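Local coordinates for protein enoyl-CoA hydratase (Mycolicibacterium smegmatis, PDB 7MCM) that probably hydrates the double bond of enoyl-CoA thioesters to give (3S)-3-hydroxyacyl-CoA, as an enoyl-CoA hydratase of fatty acid metabolism, at residues Asp37-Ala42 and Arg100-Cys105. Residues are numbered along the deposited sequence; the frame is centred on the assembly and turned at random.
Sequences DAFDAA and RALQRC
Two neighbouring helices of the crotonase fold, 33-48 and 97-104, pack side by side here, F39 and D40 of the first meeting A101, L102 and R104 of the second. Each is followed in the chain by a strand of the central sheet, 54-59 and 109-113. Over these segments the helix axes run nearly parallel, 7° apart, and approach to 9.6 Å. The backbones come closest at D40 and A101, whose CA atoms are 5.9 Å apart. The apolar half of the contact is built on F39: CG lies anti to the backbone N (chi1 -165°), and the ring turns its edge to the second helix. CD2 touches CB of A101 at 3.8 Å, while CZ meets CG of L102, also at 3.8 Å, the two side chains crossing at about a right angle. L8 of strand 8-13 also packs on F39, and L124 and M127 of helix 120-127 on L102. The polar half is a salt bridge between D40 and R104. The arginine chain is extended from CG to NE; its NH2 donates a nearly straight bond to D40 OD1 (2.7 Å, 168°), in the guanidinium plane but from above the carboxylate plane. R97 pairs with D40 OD2 and D44 with R104 NE, which makes a charge network that should help fix both groups. A water closes a second path across the gap, donating to D40 OD1 at 2.7 Å and accepting from R104 NH1 at 2.9 Å.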
# COMPACT_ATOMS: atom_id res chain seq x y z
N ASP B 37 15.24 -7.24 26.79
CA ASP B 37 16.39 -6.33 26.80
C ASP B 37 17.62 -6.97 26.17
O ASP B 37 18.35 -6.32 25.41
CB ASP B 37 16.70 -5.92 28.24
CG ASP B 37 15.66 -4.98 28.83
OD1 ASP B 37 14.89 -4.37 28.06
OD2 ASP B 37 15.61 -4.86 30.07
N ALA B 38 17.88 -8.25 26.48
CA ALA B 38 19.04 -8.94 25.91
C ALA B 38 18.89 -9.14 24.40
O ALA B 38 19.87 -9.07 23.66
CB ALA B 38 19.22 -10.29 26.60
N PHE B 39 17.67 -9.41 23.95
CA PHE B 39 17.43 -9.59 22.52
C PHE B 39 17.65 -8.28 21.78
O PHE B 39 18.31 -8.26 20.74
CB PHE B 39 16.02 -10.15 22.31
CG PHE B 39 15.78 -10.71 20.93
CD1 PHE B 39 16.20 -11.99 20.60
CD2 PHE B 39 15.13 -9.95 19.97
CE1 PHE B 39 15.98 -12.51 19.34
CE2 PHE B 39 14.92 -10.46 18.69
CZ PHE B 39 15.34 -11.75 18.38
N ASP B 40 17.13 -7.17 22.32
CA ASP B 40 17.45 -5.86 21.78
C ASP B 40 18.96 -5.66 21.67
O ASP B 40 19.47 -5.29 20.61
CB ASP B 40 16.86 -4.76 22.66
CG ASP B 40 15.49 -4.31 22.20
OD1 ASP B 40 15.17 -4.43 21.00
OD2 ASP B 40 14.71 -3.83 23.06
N ALA B 41 19.69 -5.92 22.76
CA ALA B 41 21.13 -5.68 22.77
C ALA B 41 21.85 -6.57 21.75
O ALA B 41 22.76 -6.12 21.06
CB ALA B 41 21.70 -5.91 24.17
N ALA B 42 21.44 -7.85 21.65
CA ALA B 42 22.09 -8.77 20.72
C ALA B 42 21.91 -8.33 19.28
O ALA B 42 22.85 -8.38 18.48
CB ALA B 42 21.54 -10.18 20.92
N ARG B 100 10.02 -6.07 16.52
CA ARG B 100 10.63 -4.86 15.99
C ARG B 100 12.15 -4.99 15.97
O ARG B 100 12.80 -4.44 15.07
CB ARG B 100 10.21 -3.65 16.83
CG ARG B 100 8.71 -3.35 16.74
CD ARG B 100 8.37 -1.99 17.31
NE ARG B 100 6.93 -1.77 17.31
CZ ARG B 100 6.23 -1.38 16.25
NH1 ARG B 100 6.82 -1.17 15.07
NH2 ARG B 100 4.92 -1.22 16.36
N ALA B 101 12.72 -5.71 16.93
CA ALA B 101 14.17 -5.94 16.91
C ALA B 101 14.57 -6.76 15.69
O ALA B 101 15.54 -6.43 14.98
CB ALA B 101 14.61 -6.63 18.20
N LEU B 102 13.83 -7.84 15.40
CA LEU B 102 14.15 -8.65 14.23
C LEU B 102 13.98 -7.86 12.95
O LEU B 102 14.70 -8.09 11.97
CB LEU B 102 13.28 -9.91 14.23
CG LEU B 102 13.92 -11.09 14.94
CD1 LEU B 102 12.99 -12.27 14.88
CD2 LEU B 102 15.28 -11.42 14.32
N GLN B 103 13.05 -6.90 12.95
CA GLN B 103 12.84 -6.04 11.79
C GLN B 103 14.03 -5.16 11.52
O GLN B 103 14.26 -4.79 10.37
CB GLN B 103 11.60 -5.16 11.99
CG GLN B 103 10.27 -5.80 11.68
CD GLN B 103 10.17 -6.26 10.23
OE1 GLN B 103 10.22 -7.45 9.93
NE2 GLN B 103 10.03 -5.29 9.32
N ARG B 104 14.76 -4.75 12.55
CA ARG B 104 15.94 -3.93 12.33
C ARG B 104 17.22 -4.76 12.32
O ARG B 104 18.31 -4.19 12.11
CB ARG B 104 16.01 -2.81 13.37
CG ARG B 104 16.44 -3.25 14.74
CD ARG B 104 16.69 -2.08 15.70
NE ARG B 104 17.12 -2.56 17.00
CZ ARG B 104 16.28 -2.91 17.98
NH1 ARG B 104 14.97 -2.79 17.84
NH2 ARG B 104 16.77 -3.40 19.11
N CYS B 105 17.13 -6.08 12.49
CA CYS B 105 18.31 -6.93 12.41
C CYS B 105 18.78 -7.07 10.97
O CYS B 105 18.05 -7.62 10.13
CB CYS B 105 18.02 -8.31 13.00
SG CYS B 105 19.50 -9.36 13.12
O HOH W 1 12.96 -3.67 19.74